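PDB 5XBU: endo-beta-1,4-glucanase from Ampullaria crossean, which probably hydrolyses internal beta-1,4-glucosidic bonds of cellulose as a glycoside hydrolase family 45 endoglucanase. Local coordinates for residues C38-K43 / F49-Q54. Sequence-based numbering, arbitrary orientation.
Sequences CGCGQK and FPWNLQ
Phe49 lays one face of its ring over Gly41, whose CA stands 3.4 Å from the ring centroid and 8° off the normal, a CH-pi contact. A CB at Gly41 would point off the ring side but come 3.4 Å from Phe49 N, so glycine suits this close backbone approach; Phe49 CE2 comes to 3.3 Å from Gly41 N. CG of Phe49 sits anti to its own carbonyl carbon (chi1 -59°), which carries the ring across the peptide after Cys40. A leucine at Phe49 has no flat face to lay on Gly41, and the cover over the Cys40-Gly41 peptide would probably be lost. One backbone hydrogen bond, Phe49 N to Cys40 O at 3.0 Å, ties the loop just ahead of helix 50-54; its donor is tilted 22° from the carbonyl plane. Cys40, centre of an inverse gamma turn and disulfide-linked to Cys178, makes a sulfur-aromatic contact: SG meets the Trp51 ring obliquely, nearest CH2 at 3.7 Å. Its CB packs on the Asn52 amide (ND2 3.6 Å). Trp51 NE1 hydrogen-bonds to Gln177 OE1, and Asn52 OD1 to Thr109 OG1. The Phe49 face and the oblique sulfur thus pack loop against helix start, outside the strands of the family's double-psi beta-barrel.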
ATOM      1  N   CYS A  38      11.364  -2.874   5.420  1.00 10.23           N
ATOM      2  CA  CYS A  38      12.350  -2.029   4.782  1.00 10.26           C
ATOM      3  C   CYS A  38      13.395  -1.530   5.771  1.00 10.27           C
ATOM      4  O   CYS A  38      14.251  -0.720   5.395  1.00 10.32           O
ATOM      5  CB  CYS A  38      11.710  -0.865   4.032  1.00 10.49           C
ATOM      6  SG  CYS A  38      10.544  -1.428   2.757  1.00  9.96           S
ATOM      7  N   GLY A  39      13.383  -2.038   6.998  1.00 10.70           N
ATOM      8  CA  GLY A  39      14.418  -1.671   7.942  1.00 11.34           C
ATOM      9  C   GLY A  39      14.351  -0.236   8.423  1.00 10.79           C
ATOM     10  O   GLY A  39      15.386   0.347   8.772  1.00 11.29           O
ATOM     11  N   CYS A  40      13.149   0.333   8.503  1.00 10.63           N
ATOM     12  CA  CYS A  40      12.980   1.728   8.907  1.00 10.82           C
ATOM     13  C   CYS A  40      12.910   1.862  10.430  1.00 11.28           C
ATOM     14  O   CYS A  40      11.898   2.253  11.019  1.00 11.50           O
ATOM     15  CB  CYS A  40      11.770   2.341   8.220  1.00 11.02           C
ATOM     16  SG  CYS A  40      11.998   2.406   6.414  1.00 10.86           S
ATOM     17  N   GLY A  41      14.041   1.523  11.040  1.00 11.96           N
ATOM     18  CA  GLY A  41      14.298   1.697  12.461  1.00 12.79           C
ATOM     19  C   GLY A  41      15.749   1.340  12.715  1.00 13.36           C
ATOM     20  O   GLY A  41      16.489   0.960  11.809  1.00 13.31           O
ATOM     21  N   GLN A  42      16.215   1.569  13.933  0.57 14.40           N
ATOM     22  CA  GLN A  42      17.634   1.331  14.172  0.57 14.98           C
ATOM     23  C   GLN A  42      17.969  -0.138  13.916  0.57 16.27           C
ATOM     24  O   GLN A  42      17.172  -1.036  14.191  0.57 16.46           O
ATOM     25  CB  GLN A  42      18.011   1.721  15.591  0.57 14.89           C
ATOM     26  CG  GLN A  42      17.351   0.856  16.610  0.57 14.79           C
ATOM     27  CD  GLN A  42      17.304   1.511  17.940  0.57 14.74           C
ATOM     28  OE1 GLN A  42      16.347   2.210  18.256  0.57 15.41           O
ATOM     29  NE2 GLN A  42      18.338   1.301  18.738  0.57 14.06           N
ATOM     30  N   LYS A  43      19.161  -0.380  13.386  0.57 17.34           N
ATOM     31  CA  LYS A  43      19.545  -1.727  12.988  0.57 19.13           C
ATOM     32  C   LYS A  43      19.488  -2.688  14.165  0.57 20.41           C
ATOM     33  O   LYS A  43      19.766  -2.319  15.306  0.57 20.29           O
ATOM     34  CB  LYS A  43      20.952  -1.695  12.399  0.57 19.89           C
ATOM     35  CG  LYS A  43      20.980  -0.971  11.078  0.57 20.78           C
ATOM     36  CD  LYS A  43      22.366  -0.697  10.544  0.57 21.58           C
ATOM     37  CE  LYS A  43      22.241   0.212   9.324  0.57 21.94           C
ATOM     38  NZ  LYS A  43      21.003   1.049   9.387  0.57 21.90           N
ATOM     39  N   PHE A  49      11.497   3.732  13.569  1.00 12.68           N
ATOM     40  CA  PHE A  49      11.599   5.160  13.806  1.00 12.30           C
ATOM     41  C   PHE A  49      10.201   5.732  14.016  1.00 12.07           C
ATOM     42  O   PHE A  49       9.250   5.304  13.344  1.00 11.98           O
ATOM     43  CB  PHE A  49      12.236   5.877  12.618  1.00 12.10           C
ATOM     44  CG  PHE A  49      13.627   5.409  12.264  1.00 12.12           C
ATOM     45  CD1 PHE A  49      14.654   5.462  13.174  1.00 12.74           C
ATOM     46  CD2 PHE A  49      13.913   4.950  10.994  1.00 11.95           C
ATOM     47  CE1 PHE A  49      15.943   5.069  12.862  1.00 13.45           C
ATOM     48  CE2 PHE A  49      15.187   4.556  10.648  1.00 12.87           C
ATOM     49  CZ  PHE A  49      16.215   4.603  11.588  1.00 13.52           C
ATOM     50  N   PRO A  50      10.045   6.712  14.907  1.00 12.74           N
ATOM     51  CA  PRO A  50       8.714   7.300  15.101  1.00 12.72           C
ATOM     52  C   PRO A  50       8.059   7.741  13.808  1.00 11.50           C
ATOM     53  O   PRO A  50       6.843   7.556  13.647  1.00 11.66           O
ATOM     54  CB  PRO A  50       8.978   8.460  16.079  1.00 13.98           C
ATOM     55  CG  PRO A  50      10.107   7.909  16.950  1.00 14.56           C
ATOM     56  CD  PRO A  50      11.009   7.176  15.931  1.00 13.92           C
ATOM     57  N   TRP A  51       8.814   8.335  12.878  1.00 11.07           N
ATOM     58  CA  TRP A  51       8.178   8.782  11.641  1.00 10.68           C
ATOM     59  C   TRP A  51       7.493   7.639  10.902  1.00 10.42           C
ATOM     60  O   TRP A  51       6.510   7.865  10.179  1.00 10.82           O
ATOM     61  CB  TRP A  51       9.150   9.524  10.730  1.00 10.89           C
ATOM     62  CG  TRP A  51      10.304   8.695  10.209  1.00 10.98           C
ATOM     63  CD1 TRP A  51      11.588   8.714  10.661  1.00 11.27           C
ATOM     64  CD2 TRP A  51      10.282   7.770   9.108  1.00 10.52           C
ATOM     65  NE1 TRP A  51      12.353   7.853   9.926  1.00 11.27           N
ATOM     66  CE2 TRP A  51      11.573   7.257   8.968  1.00 10.62           C
ATOM     67  CE3 TRP A  51       9.290   7.356   8.216  1.00 10.44           C
ATOM     68  CZ2 TRP A  51      11.892   6.323   7.986  1.00 11.09           C
ATOM     69  CZ3 TRP A  51       9.608   6.423   7.242  1.00 10.48           C
ATOM     70  CH2 TRP A  51      10.909   5.913   7.137  1.00 10.86           C
ATOM     71  N   ASN A  52       8.017   6.424  11.028  1.00 10.15           N
ATOM     72  CA  ASN A  52       7.458   5.260  10.341  1.00 10.40           C
ATOM     73  C   ASN A  52       6.206   4.704  11.024  1.00 10.46           C
ATOM     74  O   ASN A  52       5.528   3.838  10.466  1.00 11.29           O
ATOM     75  CB  ASN A  52       8.567   4.210  10.177  1.00 10.70           C
ATOM     76  CG  ASN A  52       8.167   3.103   9.252  1.00 11.32           C
ATOM     77  OD1 ASN A  52       7.545   3.339   8.216  1.00 11.78           O
ATOM     78  ND2 ASN A  52       8.535   1.873   9.613  1.00 12.34           N
ATOM     79  N   LEU A  53       5.847   5.230  12.189  1.00 10.75           N
ATOM     80  CA  LEU A  53       4.548   5.006  12.806  1.00 11.34           C
ATOM     81  C   LEU A  53       3.587   6.161  12.584  1.00 10.87           C
ATOM     82  O   LEU A  53       2.376   5.978  12.739  1.00 11.83           O
ATOM     83  CB  LEU A  53       4.737   4.803  14.325  1.00 12.70           C
ATOM     84  CG  LEU A  53       5.496   3.539  14.690  1.00 14.64           C
ATOM     85  CD1 LEU A  53       5.667   3.464  16.183  1.00 15.53           C
ATOM     86  CD2 LEU A  53       4.797   2.277  14.160  1.00 16.00           C
ATOM     87  N   GLN A  54       4.101   7.344  12.235  1.00 10.73           N
ATOM     88  CA  GLN A  54       3.321   8.582  12.229  1.00 10.95           C
ATOM     89  C   GLN A  54       2.898   9.052  10.843  1.00 10.85           C
ATOM     90  O   GLN A  54       1.865   9.734  10.721  1.00 11.25           O
ATOM     91  CB  GLN A  54       4.148   9.714  12.853  1.00 11.16           C
ATOM     92  CG  GLN A  54       4.467   9.528  14.309  1.00 11.41           C
ATOM     93  CD  GLN A  54       5.610  10.411  14.765  1.00 11.62           C
ATOM     94  OE1 GLN A  54       6.404  10.904  13.967  1.00 11.79           O
ATOM     95  NE2 GLN A  54       5.703  10.609  16.077  1.00 12.80           N
TER